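Long-range contact in CLIP-associating protein (Drosophila melanogaster, PDB 4G3A), which tracks microtubule plus ends, stabilises dynamic microtubules and is required for mitotic spindle formation and kinetochore attachment: residues Val91-Leu99 with Ala110-Met118. Numbering follows the deposited sequence.
Sequences VLPHVIDRL and AQLLLRDLM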
loop_
_atom_site.group_PDB
_atom_site.type_symbol
_atom_site.label_atom_id
_atom_site.label_comp_id
_atom_site.label_asym_id
_atom_site.label_seq_id
_atom_site.Cartn_x
_atom_site.Cartn_y
_atom_site.Cartn_z
ATOM N N VAL A 91 -10.376 -7.009 0.556
ATOM C CA VAL A 91 -9.208 -6.793 1.391
ATOM C C VAL A 91 -8.725 -5.334 1.395
ATOM O O VAL A 91 -8.437 -4.771 2.446
ATOM C CB VAL A 91 -8.069 -7.685 0.897
ATOM C CG1 VAL A 91 -6.792 -7.333 1.584
ATOM C CG2 VAL A 91 -8.426 -9.165 1.114
ATOM N N LEU A 92 -8.651 -4.736 0.211
ATOM C CA LEU A 92 -8.028 -3.418 0.039
ATOM C C LEU A 92 -8.465 -2.340 1.039
ATOM O O LEU A 92 -7.623 -1.626 1.576
ATOM C CB LEU A 92 -8.204 -2.900 -1.394
ATOM C CG LEU A 92 -7.170 -1.842 -1.814
ATOM C CD1 LEU A 92 -5.748 -2.412 -1.713
ATOM C CD2 LEU A 92 -7.431 -1.329 -3.222
ATOM N N PRO A 93 -9.780 -2.208 1.290
ATOM C CA PRO A 93 -10.173 -1.112 2.183
ATOM C C PRO A 93 -9.534 -1.205 3.568
ATOM O O PRO A 93 -9.277 -0.176 4.175
ATOM C CB PRO A 93 -11.697 -1.274 2.280
ATOM C CG PRO A 93 -12.072 -1.933 0.991
ATOM C CD PRO A 93 -10.952 -2.881 0.692
ATOM N N HIS A 94 -9.271 -2.410 4.066
ATOM C CA HIS A 94 -8.702 -2.546 5.408
ATOM C C HIS A 94 -7.171 -2.452 5.421
ATOM O O HIS A 94 -6.571 -2.070 6.425
ATOM C CB HIS A 94 -9.204 -3.841 6.050
ATOM C CG HIS A 94 -10.693 -3.929 6.063
ATOM N ND1 HIS A 94 -11.400 -4.712 5.173
ATOM C CD2 HIS A 94 -11.614 -3.275 6.802
ATOM C CE1 HIS A 94 -12.691 -4.565 5.394
ATOM N NE2 HIS A 94 -12.851 -3.693 6.376
ATOM N N VAL A 95 -6.553 -2.821 4.306
ATOM C CA VAL A 95 -5.126 -2.622 4.133
ATOM C C VAL A 95 -4.836 -1.126 4.127
ATOM O O VAL A 95 -3.884 -0.666 4.746
ATOM C CB VAL A 95 -4.648 -3.230 2.824
ATOM C CG1 VAL A 95 -3.169 -2.926 2.623
ATOM C CG2 VAL A 95 -4.902 -4.743 2.845
ATOM N N ILE A 96 -5.680 -0.375 3.437
ATOM C CA ILE A 96 -5.581 1.081 3.429
ATOM C C ILE A 96 -5.587 1.636 4.851
ATOM O O ILE A 96 -4.696 2.403 5.225
ATOM C CB ILE A 96 -6.731 1.708 2.616
ATOM C CG1 ILE A 96 -6.516 1.443 1.120
ATOM C CG2 ILE A 96 -6.845 3.223 2.904
ATOM C CD1 ILE A 96 -7.680 1.882 0.247
ATOM N N ASP A 97 -6.585 1.242 5.644
ATOM C CA ASP A 97 -6.660 1.665 7.038
ATOM C C ASP A 97 -5.375 1.355 7.804
ATOM O O ASP A 97 -4.968 2.128 8.666
ATOM C CB ASP A 97 -7.852 1.013 7.748
ATOM C CG ASP A 97 -9.182 1.639 7.354
ATOM O OD1 ASP A 97 -9.181 2.747 6.770
ATOM O OD2 ASP A 97 -10.224 1.020 7.622
ATOM N N ARG A 98 -4.736 0.230 7.497
ATOM C CA ARG A 98 -3.509 -0.141 8.199
ATOM C C ARG A 98 -2.309 0.721 7.788
ATOM O O ARG A 98 -1.267 0.707 8.453
ATOM C CB ARG A 98 -3.188 -1.616 7.991
ATOM C CG ARG A 98 -4.188 -2.573 8.629
ATOM C CD ARG A 98 -4.099 -2.553 10.152
ATOM N NE ARG A 98 -5.195 -3.307 10.768
ATOM C CZ ARG A 98 -5.321 -3.526 12.077
ATOM N NH1 ARG A 98 -4.417 -3.056 12.930
ATOM N NH2 ARG A 98 -6.355 -4.221 12.540
ATOM N N LEU A 99 -2.444 1.471 6.698
ATOM C CA LEU A 99 -1.383 2.410 6.352
ATOM C C LEU A 99 -1.287 3.436 7.466
ATOM O O LEU A 99 -0.241 4.039 7.671
ATOM C CB LEU A 99 -1.656 3.106 5.015
ATOM C CG LEU A 99 -1.604 2.222 3.771
ATOM C CD1 LEU A 99 -2.048 3.022 2.552
ATOM C CD2 LEU A 99 -0.206 1.631 3.574
ATOM N N ALA A 110 1.754 -3.589 5.381
ATOM C CA ALA A 110 0.668 -3.091 4.547
ATOM C C ALA A 110 1.215 -2.529 3.229
ATOM O O ALA A 110 0.719 -2.850 2.146
ATOM C CB ALA A 110 -0.131 -2.033 5.295
ATOM N N GLN A 111 2.256 -1.705 3.315
ATOM C CA GLN A 111 2.854 -1.146 2.102
ATOM C C GLN A 111 3.388 -2.296 1.246
ATOM O O GLN A 111 3.263 -2.307 0.022
ATOM C CB GLN A 111 3.984 -0.177 2.463
ATOM C CG GLN A 111 3.526 1.211 2.947
ATOM C CD GLN A 111 3.150 2.138 1.805
ATOM O OE1 GLN A 111 2.886 1.691 0.682
ATOM N NE2 GLN A 111 3.112 3.439 2.084
ATOM N N LEU A 112 3.968 -3.290 1.906
ATOM C CA LEU A 112 4.534 -4.421 1.180
ATOM C C LEU A 112 3.435 -5.235 0.471
ATOM O O LEU A 112 3.609 -5.653 -0.667
ATOM C CB LEU A 112 5.395 -5.286 2.114
ATOM C CG LEU A 112 6.087 -6.525 1.539
ATOM C CD1 LEU A 112 6.699 -6.273 0.162
ATOM C CD2 LEU A 112 7.139 -7.038 2.516
ATOM N N LEU A 113 2.300 -5.439 1.130
ATOM C CA LEU A 113 1.150 -6.074 0.481
ATOM C C LEU A 113 0.752 -5.326 -0.793
ATOM O O LEU A 113 0.454 -5.945 -1.831
ATOM C CB LEU A 113 -0.053 -6.151 1.448
ATOM C CG LEU A 113 -1.307 -6.880 0.948
ATOM C CD1 LEU A 113 -2.211 -7.399 2.122
ATOM C CD2 LEU A 113 -2.117 -6.016 -0.017
ATOM N N LEU A 114 0.733 -3.994 -0.714
ATOM C CA LEU A 114 0.407 -3.181 -1.884
ATOM C C LEU A 114 1.436 -3.378 -3.004
ATOM O O LEU A 114 1.074 -3.546 -4.161
ATOM C CB LEU A 114 0.282 -1.691 -1.522
ATOM C CG LEU A 114 -0.837 -1.329 -0.538
ATOM C CD1 LEU A 114 -0.769 0.155 -0.188
ATOM C CD2 LEU A 114 -2.196 -1.696 -1.112
ATOM N N ARG A 115 2.720 -3.369 -2.669
ATOM C CA ARG A 115 3.737 -3.603 -3.696
ATOM C C ARG A 115 3.613 -5.014 -4.294
ATOM O O ARG A 115 3.810 -5.215 -5.495
ATOM C CB ARG A 115 5.140 -3.341 -3.138
ATOM C CG ARG A 115 5.372 -1.866 -2.763
ATOM C CD ARG A 115 6.863 -1.533 -2.629
ATOM N NE ARG A 115 7.504 -2.262 -1.538
ATOM C CZ ARG A 115 7.524 -1.842 -0.275
ATOM N NH1 ARG A 115 6.931 -0.703 0.057
ATOM N NH2 ARG A 115 8.132 -2.556 0.660
ATOM N N ASP A 116 3.269 -5.987 -3.453
ATOM C CA ASP A 116 3.105 -7.363 -3.917
ATOM C C ASP A 116 1.955 -7.488 -4.919
ATOM O O ASP A 116 2.075 -8.197 -5.917
ATOM C CB ASP A 116 2.926 -8.333 -2.741
ATOM C CG ASP A 116 4.211 -8.539 -1.942
ATOM O OD1 ASP A 116 5.322 -8.372 -2.497
ATOM O OD2 ASP A 116 4.107 -8.873 -0.748
ATOM N N LEU A 117 0.853 -6.787 -4.674
ATOM C CA LEU A 117 -0.254 -6.770 -5.633
ATOM C C LEU A 117 0.213 -6.379 -7.038
ATOM O O LEU A 117 -0.239 -6.931 -8.042
ATOM C CB LEU A 117 -1.355 -5.806 -5.179
ATOM C CG LEU A 117 -2.208 -6.134 -3.947
ATOM C CD1 LEU A 117 -3.070 -4.940 -3.544
ATOM C CD2 LEU A 117 -3.101 -7.368 -4.200
HETATM N N MSE A 118 1.115 -5.409 -7.102
HETATM C CA MSE A 118 1.592 -4.905 -8.379
HETATM C C MSE A 118 2.696 -5.800 -8.934
HETATM O O MSE A 118 2.675 -6.163 -10.101
HETATM C CB MSE A 118 2.085 -3.462 -8.225
HETATM C CG MSE A 118 0.972 -2.494 -7.868
HETATM SE SE MSE A 118 1.627 -0.629 -7.805
HETATM C CE MSE A 118 2.511 -0.732 -6.079
#
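Val95 splits its two methyls: CG1 meets Ala110 and Leu114, CG2 meets Leu113. Its CG1, anti to the backbone N (chi1 176°), lies over the first turn of 110-118, 4.1 Å from Ala110 CB. The same methyl meets CD2 of Leu114, whose side chain slides past Val95 in the opposite direction. The other branch, CG2, packs 3.8 Å from Leu113 CD1. With an alanine in place of Val95, both methyls go, and a gap would probably open between Ala110, Leu113 and Leu114, letting the two leucine ends shift. Ala110 is small, and the backbones come close here, with the CA atoms of Val95 and Ala110 5.8 Å apart. The two helices belong to the second HEAT repeat of this TOG-like domain and pack as its roughly antiparallel hairpin; the axes of segments 91-98 and 110-118 run 139° apart in direction. No hydrogen bond links the segments, and the interface is apolar. Leu99 and Leu114 reach toward each other tip to tip. Leu99 CD2 also rests on the aliphatic part of Gln111, 3.8 Å from CG, the two side chains crossing at about a right angle. The bent Gln111 chain (chi2 -80°) carries its amide on to Thr151 and Glu147 of helix 142-159. Arg98 adds its CB, 4.1 Å from Ala110 CB, while its guanidinium turns away to Asp101 and the carbonyls of Leu58 and Gly60. At the other end Leu92 CD1 sits 3.7 Å from Leu114 CD2, crossing that leucine nearly at right angles, and also touches Leu117 CD1. Phe73 of helix 63-80 packs on Leu113.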